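Local atomic coordinates of AGR_C_4470p (Agrobacterium tumefaciens str. C58, PDB entry 2HQV), a protein that is of unknown function but belongs to the ChuX/HutX haem-utilisation family, so it may take part in handling haem in the bacterial cell. Residues Arg28-Leu33 against Leu56-Gln61; Asp73-Glu78 against Val147-Ala152; Arg143-Trp148 against Lys168-Gly173. All coordinates share one frame; numbering follows the deposited sequence.

Contact 1 (Arg28-Leu33 against Leu56-Gln61); sequences RALAAL and LAILPQ
Leu30, in the last turns of helix 16-32, and Leu33, just beyond them, meet Ile58 and Leu59 in the loop between helix 52-56 and strand 64-68. The interactions are all apolar, made chiefly by the methyls of the leucines against the CG1 methylene and CG2 methyl of Ile58. The two methyls of Leu30 fall on different branches of Ile58: CD2 approaches Ile58 CG1 at 3.8 Å and CD1 reaches Ile58 CG2 at 3.9 Å, the side chains crossing at about a right angle. Leu30 CG stands beside the backbone N (chi1 -79°), which carries these methyls nearer the loop. Leu33 meets both loop residues. Its CD1 is placed 3.2 Å from Ile58 CG2, too close for two carbons and therefore doubtful in detail, and 4.3 Å from Leu59 CD1.

A type I turn from Leu56 to Leu59, closed by the hydrogen bond from Leu59 N to Leu56 O, presents Ile58 to the helix, while Leu59 also touches Arg137 of strand 129-139. Branched aliphatic residues suit such a surface seam because they cover one another without needing polar partners. The chemistry implies a modest, nondirectional hydrophobic attachment of the N-terminal helix to the body of the chain.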
loop_
_atom_site.group_PDB
_atom_site.type_symbol
_atom_site.label_atom_id
_atom_site.label_comp_id
_atom_site.label_asym_id
_atom_site.label_seq_id
_atom_site.Cartn_x
_atom_site.Cartn_y
_atom_site.Cartn_z
ATOM N N ARG A 28 -4.297 18.658 -20.877
ATOM C CA ARG A 28 -3.035 18.281 -20.246
ATOM C C ARG A 28 -2.917 16.760 -20.219
ATOM O O ARG A 28 -1.835 16.205 -20.414
ATOM C CB ARG A 28 -2.966 18.819 -18.814
ATOM C CG ARG A 28 -2.822 20.329 -18.699
ATOM C CD ARG A 28 -2.924 20.753 -17.243
ATOM N NE ARG A 28 -4.228 20.401 -16.689
ATOM C CZ ARG A 28 -4.553 20.507 -15.405
ATOM N NH1 ARG A 28 -3.665 20.957 -14.531
ATOM N NH2 ARG A 28 -5.769 20.160 -14.998
ATOM N N ALA A 29 -4.040 16.095 -19.967
ATOM C CA ALA A 29 -4.077 14.640 -19.930
ATOM C C ALA A 29 -3.548 14.115 -21.262
ATOM O O ALA A 29 -2.518 13.444 -21.315
ATOM C CB ALA A 29 -5.503 14.160 -19.705
ATOM N N LEU A 30 -4.256 14.439 -22.337
ATOM C CA LEU A 30 -3.860 14.013 -23.673
ATOM C C LEU A 30 -2.408 14.378 -23.974
ATOM O O LEU A 30 -1.628 13.539 -24.432
ATOM C CB LEU A 30 -4.776 14.654 -24.720
ATOM C CG LEU A 30 -6.164 14.044 -24.945
ATOM C CD1 LEU A 30 -6.007 12.624 -25.481
ATOM C CD2 LEU A 30 -6.959 14.046 -23.658
ATOM N N ALA A 31 -2.051 15.632 -23.713
ATOM C CA ALA A 31 -0.700 16.115 -23.970
ATOM C C ALA A 31 0.351 15.342 -23.183
ATOM O O ALA A 31 1.406 14.996 -23.722
ATOM C CB ALA A 31 -0.607 17.602 -23.643
ATOM N N ALA A 32 0.061 15.074 -21.912
ATOM C CA ALA A 32 0.986 14.343 -21.056
ATOM C C ALA A 32 1.189 12.921 -21.560
ATOM O O ALA A 32 2.264 12.339 -21.391
ATOM C CB ALA A 32 0.469 14.321 -19.625
ATOM N N LEU A 33 0.157 12.362 -22.186
ATOM C CA LEU A 33 0.238 11.005 -22.715
ATOM C C LEU A 33 1.313 10.926 -23.801
ATOM O O LEU A 33 1.602 9.849 -24.326
ATOM C CB LEU A 33 -1.114 10.577 -23.294
ATOM C CG LEU A 33 -1.696 9.233 -22.836
ATOM C CD1 LEU A 33 -2.774 8.811 -23.814
ATOM C CD2 LEU A 33 -0.615 8.166 -22.773
ATOM N N LEU A 56 -6.531 6.424 -18.029
ATOM C CA LEU A 56 -6.914 5.107 -18.516
ATOM C C LEU A 56 -7.992 5.256 -19.594
ATOM O O LEU A 56 -7.928 4.616 -20.642
ATOM C CB LEU A 56 -7.445 4.260 -17.351
ATOM C CG LEU A 56 -6.607 3.077 -16.842
ATOM C CD1 LEU A 56 -5.167 3.488 -16.614
ATOM C CD2 LEU A 56 -7.232 2.542 -15.554
ATOM N N ALA A 57 -8.976 6.111 -19.337
ATOM C CA ALA A 57 -10.060 6.330 -20.295
ATOM C C ALA A 57 -9.566 7.032 -21.564
ATOM O O ALA A 57 -10.308 7.178 -22.533
ATOM C CB ALA A 57 -11.173 7.152 -19.646
ATOM N N ILE A 58 -8.304 7.447 -21.555
ATOM C CA ILE A 58 -7.717 8.148 -22.690
ATOM C C ILE A 58 -6.772 7.281 -23.540
ATOM O O ILE A 58 -6.332 7.694 -24.619
ATOM C CB ILE A 58 -7.014 9.446 -22.177
ATOM C CG1 ILE A 58 -7.984 10.622 -22.291
ATOM C CG2 ILE A 58 -5.743 9.733 -22.938
ATOM C CD1 ILE A 58 -9.292 10.421 -21.563
ATOM N N LEU A 59 -6.481 6.075 -23.062
ATOM C CA LEU A 59 -5.609 5.141 -23.776
ATOM C C LEU A 59 -6.303 4.604 -25.028
ATOM O O LEU A 59 -7.525 4.690 -25.152
ATOM C CB LEU A 59 -5.248 3.963 -22.866
ATOM C CG LEU A 59 -3.975 3.971 -22.013
ATOM C CD1 LEU A 59 -3.690 5.351 -21.468
ATOM C CD2 LEU A 59 -4.140 2.955 -20.887
ATOM N N PRO A 60 -5.531 4.028 -25.967
ATOM C CA PRO A 60 -6.136 3.488 -27.191
ATOM C C PRO A 60 -7.288 2.526 -26.873
ATOM O O PRO A 60 -7.236 1.788 -25.889
ATOM C CB PRO A 60 -4.963 2.784 -27.871
ATOM C CG PRO A 60 -3.787 3.606 -27.447
ATOM C CD PRO A 60 -4.071 3.833 -25.976
ATOM N N GLN A 61 -8.325 2.537 -27.705
ATOM C CA GLN A 61 -9.471 1.656 -27.490
ATOM C C GLN A 61 -8.988 0.217 -27.324
ATOM O O GLN A 61 -8.156 -0.255 -28.093
ATOM C CB GLN A 61 -10.440 1.744 -28.672
ATOM C CG GLN A 61 -11.796 1.093 -28.423
ATOM C CD GLN A 61 -12.800 1.387 -29.530
ATOM O OE1 GLN A 61 -13.956 0.957 -29.469
ATOM N NE2 GLN A 61 -12.363 2.127 -30.548
#

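Contact 2 (Asp73-Glu78 against Val147-Ala152); sequences DAIWNE and VWFMNA
The ring of Phe149 is approached obliquely by Ile75, whose CG2 methyl lies 4.0 Å from the ring atom CZ. Two other rings meet it: Phe158 of the neighbouring strand 156-161 stacks with it, and Phe72 meets it with the planes at about 80°. On the preceding residue of the strand, the indole of Trp148 has the selenium atom SE of Met150, a selenomethionine, at its edge and in its plane, 3.9 Å from CE3. Another flat group, the indole of Trp76, leaves the helix beside Ile75 and lies edge-to-face with Phe112, its NE1 hydrogen-bonded to Pro103 O.

The aliphatic part of the contact comes from the same methyl. With CG2 of Ile75 anti to the backbone N (CG1 at chi1 -68°), this branch faces both Phe149 and Val147, whose CG1 is 4.4 Å away. Strand alternation explains the choice of partners: Val147 and Phe149 point to helix 72-79, whereas Trp148 and Met150 belong to the other side of the sheet. Ile132 of strand 129-139 extends the cluster by touching Ile75, Val147 and Phe149 alike.

A beta-branched residue on the helix offers a compact methyl to a broad ring, and valine beside phenylalanine gives the methyl an apolar surface to rest on. All three residues are buried, so the chemistry implies that at this point helix 72-79 is probably held on the six-stranded antiparallel sheet by exclusion of water and dispersion, while directional ties such as the Asp73-Lys126 salt bridge lie elsewhere on the helix.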
loop_
_atom_site.group_PDB
_atom_site.type_symbol
_atom_site.label_atom_id
_atom_site.label_comp_id
_atom_site.label_asym_id
_atom_site.label_seq_id
_atom_site.Cartn_x
_atom_site.Cartn_y
_atom_site.Cartn_z
ATOM N N ASP A 73 -16.095 -10.659 -7.121
ATOM C CA ASP A 73 -15.947 -12.067 -6.748
ATOM C C ASP A 73 -15.660 -13.002 -7.925
ATOM O O ASP A 73 -14.815 -13.891 -7.823
ATOM C CB ASP A 73 -17.210 -12.541 -6.022
ATOM C CG ASP A 73 -17.223 -12.148 -4.561
ATOM O OD1 ASP A 73 -16.880 -10.992 -4.243
ATOM O OD2 ASP A 73 -17.582 -13.001 -3.727
ATOM N N ALA A 74 -16.366 -12.816 -9.035
ATOM C CA ALA A 74 -16.163 -13.672 -10.202
ATOM C C ALA A 74 -14.751 -13.516 -10.753
ATOM O O ALA A 74 -14.092 -14.499 -11.116
ATOM C CB ALA A 74 -17.182 -13.335 -11.290
ATOM N N ILE A 75 -14.286 -12.274 -10.817
ATOM C CA ILE A 75 -12.957 -11.998 -11.337
ATOM C C ILE A 75 -11.872 -12.530 -10.408
ATOM O O ILE A 75 -10.891 -13.122 -10.867
ATOM C CB ILE A 75 -12.787 -10.484 -11.604
ATOM C CG1 ILE A 75 -13.703 -10.086 -12.774
ATOM C CG2 ILE A 75 -11.326 -10.149 -11.917
ATOM C CD1 ILE A 75 -13.784 -8.584 -13.056
ATOM N N TRP A 76 -12.047 -12.337 -9.105
ATOM C CA TRP A 76 -11.073 -12.840 -8.144
ATOM C C TRP A 76 -10.995 -14.367 -8.243
ATOM O O TRP A 76 -9.910 -14.937 -8.288
ATOM C CB TRP A 76 -11.466 -12.429 -6.723
ATOM C CG TRP A 76 -10.457 -12.802 -5.700
ATOM C CD1 TRP A 76 -10.412 -13.958 -4.974
ATOM C CD2 TRP A 76 -9.317 -12.029 -5.296
ATOM N NE1 TRP A 76 -9.317 -13.953 -4.146
ATOM C CE2 TRP A 76 -8.623 -12.786 -4.325
ATOM C CE3 TRP A 76 -8.810 -10.776 -5.669
ATOM C CZ2 TRP A 76 -7.451 -12.325 -3.707
ATOM C CZ3 TRP A 76 -7.641 -10.315 -5.056
ATOM C CH2 TRP A 76 -6.974 -11.095 -4.089
ATOM N N ASN A 77 -12.150 -15.026 -8.275
ATOM C CA ASN A 77 -12.184 -16.486 -8.373
ATOM C C ASN A 77 -11.488 -16.930 -9.659
ATOM O O ASN A 77 -10.728 -17.901 -9.674
ATOM C CB ASN A 77 -13.629 -16.995 -8.373
ATOM C CG ASN A 77 -13.715 -18.493 -8.608
ATOM O OD1 ASN A 77 -13.227 -19.287 -7.802
ATOM N ND2 ASN A 77 -14.330 -18.890 -9.722
ATOM N N GLU A 78 -11.756 -16.204 -10.733
ATOM C CA GLU A 78 -11.165 -16.488 -12.030
ATOM C C GLU A 78 -9.637 -16.421 -11.938
ATOM O O GLU A 78 -8.929 -17.356 -12.330
ATOM C CB GLU A 78 -11.669 -15.465 -13.053
ATOM C CG GLU A 78 -11.444 -15.843 -14.493
ATOM C CD GLU A 78 -12.347 -16.979 -14.934
ATOM O OE1 GLU A 78 -13.568 -16.751 -15.084
ATOM O OE2 GLU A 78 -11.836 -18.100 -15.119
ATOM N N VAL A 147 -4.676 -6.309 -14.064
ATOM C CA VAL A 147 -6.065 -6.089 -13.696
ATOM C C VAL A 147 -6.081 -5.081 -12.547
ATOM O O VAL A 147 -5.568 -5.347 -11.455
ATOM C CB VAL A 147 -6.739 -7.403 -13.253
ATOM C CG1 VAL A 147 -8.227 -7.164 -12.994
ATOM C CG2 VAL A 147 -6.547 -8.471 -14.330
ATOM N N TRP A 148 -6.670 -3.919 -12.816
ATOM C CA TRP A 148 -6.750 -2.837 -11.849
ATOM C C TRP A 148 -8.094 -2.767 -11.126
ATOM O O TRP A 148 -9.131 -2.572 -11.756
ATOM C CB TRP A 148 -6.531 -1.494 -12.557
ATOM C CG TRP A 148 -5.164 -1.285 -13.150
ATOM C CD1 TRP A 148 -4.362 -2.227 -13.737
ATOM C CD2 TRP A 148 -4.465 -0.040 -13.259
ATOM N NE1 TRP A 148 -3.208 -1.642 -14.199
ATOM C CE2 TRP A 148 -3.243 -0.303 -13.916
ATOM C CE3 TRP A 148 -4.748 1.274 -12.855
ATOM C CZ2 TRP A 148 -2.310 0.702 -14.195
ATOM C CZ3 TRP A 148 -3.815 2.276 -13.130
ATOM C CH2 TRP A 148 -2.611 1.982 -13.788
ATOM N N PHE A 149 -8.081 -2.923 -9.811
ATOM C CA PHE A 149 -9.312 -2.797 -9.046
ATOM C C PHE A 149 -9.342 -1.319 -8.647
ATOM O O PHE A 149 -8.527 -0.868 -7.847
ATOM C CB PHE A 149 -9.288 -3.724 -7.829
ATOM C CG PHE A 149 -9.525 -5.167 -8.181
ATOM C CD1 PHE A 149 -8.622 -5.851 -8.989
ATOM C CD2 PHE A 149 -10.681 -5.822 -7.762
ATOM C CE1 PHE A 149 -8.862 -7.168 -9.385
ATOM C CE2 PHE A 149 -10.936 -7.141 -8.151
ATOM C CZ PHE A 149 -10.023 -7.815 -8.966
HETATM N N MSE A 150 -10.262 -0.570 -9.251
HETATM C CA MSE A 150 -10.384 0.872 -9.012
HETATM C C MSE A 150 -11.312 1.249 -7.862
HETATM O O MSE A 150 -12.293 0.557 -7.593
HETATM C CB MSE A 150 -10.911 1.574 -10.268
HETATM C CG MSE A 150 -10.296 1.125 -11.584
HETATM SE SE MSE A 150 -8.410 1.472 -11.671
HETATM C CE MSE A 150 -8.408 3.411 -11.427
ATOM N N ASN A 151 -11.003 2.359 -7.197
ATOM C CA ASN A 151 -11.848 2.847 -6.113
ATOM C C ASN A 151 -12.739 3.961 -6.679
ATOM O O ASN A 151 -12.648 4.296 -7.862
ATOM C CB ASN A 151 -11.011 3.382 -4.942
ATOM C CG ASN A 151 -10.033 4.470 -5.359
ATOM O OD1 ASN A 151 -10.357 5.339 -6.167
ATOM N ND2 ASN A 151 -8.834 4.434 -4.791
ATOM N N ALA A 152 -13.596 4.531 -5.840
ATOM C CA ALA A 152 -14.502 5.586 -6.281
ATOM C C ALA A 152 -13.773 6.862 -6.692
ATOM O O ALA A 152 -14.314 7.675 -7.440
ATOM C CB ALA A 152 -15.526 5.895 -5.182
#

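Contact 3 (Arg143-Trp148 against Lys168-Gly173); sequences RSCSVW and KELLAG
Leu170 meets Arg143 and Cys145 where, in the alpha+beta fold of this ChuX/HutX-family protein, the loop just before the N-cap of helix 172-185 packs on strand 142-151, an inner strand of the antiparallel sheet. The approach to this point is set by polar anchors just upstream: Lys168 gives its carbonyl O to Arg164 NH1, and Glu169 N bonds to Asp165 OD2.

Leu170 then turns inward and carries the whole contact from its side. Its CD1 methyl touches Arg143 CD at 3.9 Å and Cys145 SG at 4.0 Å, so a single methyl rests against both the aliphatic shaft of an arginine and a thiol. A branched, wholly apolar side chain suits the place, since it can touch Arg143 CD and Cys145 SG and also pack on Leu175 of the helix. Next comes Leu171, at the N-cap position, whose hydrocarbon side chain cannot cap the helix as a polar one could; it packs instead on Arg163 and Asp165. The helix begins at Ala172 and Gly173, two small residues at its first turn.

On the strand, Arg143 crosses Leu170 at about a right angle. With CG anti to the backbone N (chi1 -164°) and the chain extended to NE, its CD methylene lies against Leu170 CD1 while the charged end moves beyond it. There NH2 forms salt bridges with Asp136 of strand 129-139 and with Glu179, the latter tying the strand to helix 172-185. The guanidinium is also backed by sulfur: Cys145 SG sits over one face, 3.3 Å above the plane and offset toward the rim.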
loop_
_atom_site.group_PDB
_atom_site.type_symbol
_atom_site.label_atom_id
_atom_site.label_comp_id
_atom_site.label_asym_id
_atom_site.label_seq_id
_atom_site.Cartn_x
_atom_site.Cartn_y
_atom_site.Cartn_z
ATOM N N ARG A 143 4.780 -5.144 -24.029
ATOM C CA ARG A 143 3.403 -5.360 -23.614
ATOM C C ARG A 143 3.311 -5.710 -22.127
ATOM O O ARG A 143 4.085 -6.511 -21.613
ATOM C CB ARG A 143 2.785 -6.483 -24.436
ATOM C CG ARG A 143 1.278 -6.521 -24.360
ATOM C CD ARG A 143 0.754 -7.831 -24.886
ATOM N NE ARG A 143 -0.688 -7.945 -24.735
ATOM C CZ ARG A 143 -1.360 -9.072 -24.958
ATOM N NH1 ARG A 143 -0.727 -10.184 -25.339
ATOM N NH2 ARG A 143 -2.669 -9.101 -24.812
ATOM N N SER A 144 2.347 -5.095 -21.455
ATOM C CA SER A 144 2.101 -5.316 -20.041
ATOM C C SER A 144 0.602 -5.576 -19.859
ATOM O O SER A 144 -0.239 -4.844 -20.392
ATOM C CB SER A 144 2.518 -4.070 -19.252
ATOM O OG SER A 144 2.053 -4.096 -17.914
ATOM N N CYS A 145 0.270 -6.627 -19.123
ATOM C CA CYS A 145 -1.126 -6.970 -18.873
ATOM C C CYS A 145 -1.404 -7.041 -17.374
ATOM O O CYS A 145 -0.739 -7.769 -16.647
ATOM C CB CYS A 145 -1.458 -8.308 -19.533
ATOM S SG CYS A 145 -1.312 -8.300 -21.346
ATOM N N SER A 146 -2.401 -6.292 -16.919
ATOM C CA SER A 146 -2.734 -6.278 -15.499
ATOM C C SER A 146 -4.215 -6.003 -15.270
ATOM O O SER A 146 -4.930 -5.544 -16.170
ATOM C CB SER A 146 -1.886 -5.220 -14.778
ATOM O OG SER A 146 -2.018 -3.952 -15.404
ATOM N N VAL A 147 -4.676 -6.309 -14.064
ATOM C CA VAL A 147 -6.065 -6.089 -13.696
ATOM C C VAL A 147 -6.081 -5.081 -12.547
ATOM O O VAL A 147 -5.568 -5.347 -11.455
ATOM C CB VAL A 147 -6.739 -7.403 -13.253
ATOM C CG1 VAL A 147 -8.227 -7.164 -12.994
ATOM C CG2 VAL A 147 -6.547 -8.471 -14.330
ATOM N N TRP A 148 -6.670 -3.919 -12.816
ATOM C CA TRP A 148 -6.750 -2.837 -11.849
ATOM C C TRP A 148 -8.094 -2.767 -11.126
ATOM O O TRP A 148 -9.131 -2.572 -11.756
ATOM C CB TRP A 148 -6.531 -1.494 -12.557
ATOM C CG TRP A 148 -5.164 -1.285 -13.150
ATOM C CD1 TRP A 148 -4.362 -2.227 -13.737
ATOM C CD2 TRP A 148 -4.465 -0.040 -13.259
ATOM N NE1 TRP A 148 -3.208 -1.642 -14.199
ATOM C CE2 TRP A 148 -3.243 -0.303 -13.916
ATOM C CE3 TRP A 148 -4.748 1.274 -12.855
ATOM C CZ2 TRP A 148 -2.310 0.702 -14.195
ATOM C CZ3 TRP A 148 -3.815 2.276 -13.130
ATOM C CH2 TRP A 148 -2.611 1.982 -13.788
ATOM N N LYS A 168 11.723 -13.724 -20.320
ATOM C CA LYS A 168 11.153 -12.392 -20.126
ATOM C C LYS A 168 9.834 -12.114 -20.854
ATOM O O LYS A 168 9.358 -10.976 -20.866
ATOM C CB LYS A 168 12.188 -11.327 -20.504
ATOM N N GLU A 169 9.242 -13.140 -21.459
ATOM C CA GLU A 169 7.978 -12.962 -22.166
ATOM C C GLU A 169 6.798 -13.310 -21.261
ATOM O O GLU A 169 6.921 -14.130 -20.355
ATOM C CB GLU A 169 7.946 -13.823 -23.437
ATOM C CG GLU A 169 8.406 -15.260 -23.252
ATOM C CD GLU A 169 8.077 -16.143 -24.448
ATOM O OE1 GLU A 169 8.625 -17.265 -24.539
ATOM O OE2 GLU A 169 7.258 -15.723 -25.293
ATOM N N LEU A 170 5.657 -12.671 -21.500
ATOM C CA LEU A 170 4.466 -12.921 -20.695
ATOM C C LEU A 170 4.164 -14.418 -20.685
ATOM O O LEU A 170 4.151 -15.057 -21.732
ATOM C CB LEU A 170 3.275 -12.143 -21.268
ATOM C CG LEU A 170 3.353 -10.613 -21.204
ATOM C CD1 LEU A 170 2.259 -9.991 -22.056
ATOM C CD2 LEU A 170 3.225 -10.166 -19.767
ATOM N N LEU A 171 3.943 -14.979 -19.501
ATOM C CA LEU A 171 3.645 -16.405 -19.392
ATOM C C LEU A 171 2.453 -16.767 -20.277
ATOM O O LEU A 171 1.347 -16.251 -20.102
ATOM C CB LEU A 171 3.381 -16.781 -17.927
ATOM C CG LEU A 171 4.646 -16.812 -17.059
ATOM C CD1 LEU A 171 4.280 -16.881 -15.581
ATOM C CD2 LEU A 171 5.499 -18.015 -17.461
ATOM N N ALA A 172 2.695 -17.663 -21.229
ATOM C CA ALA A 172 1.685 -18.097 -22.192
ATOM C C ALA A 172 0.321 -18.485 -21.630
ATOM O O ALA A 172 -0.688 -17.864 -21.960
ATOM C CB ALA A 172 2.244 -19.249 -23.029
ATOM N N GLY A 173 0.285 -19.519 -20.795
ATOM C CA GLY A 173 -0.978 -19.965 -20.232
ATOM C C GLY A 173 -1.747 -18.895 -19.475
ATOM O O GLY A 173 -2.963 -18.752 -19.629
#

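How the contacts relate
The segments of contacts 2 and 3 overlap at Val147 and Trp148 on strand 142-151, the contact centres about 16 Å apart. The alternate residues Cys145, Val147 and Phe149 serve them on one side of that strand, against helix 72-79 and the start of helix 172-185. Contact 1 lies at the surface, its centre about 23 Å from that of contact 2 and 22 Å from that of contact 3. Its segments meet theirs beside the contacts themselves, where Leu56 CD2 packs 3.9 Å from Trp148 CE3 and 4.2 Å from Met150 SE. Strand 142-151 is thus common to contacts 2 and 3, and contact 1 borders it; none can be identified as a haem site.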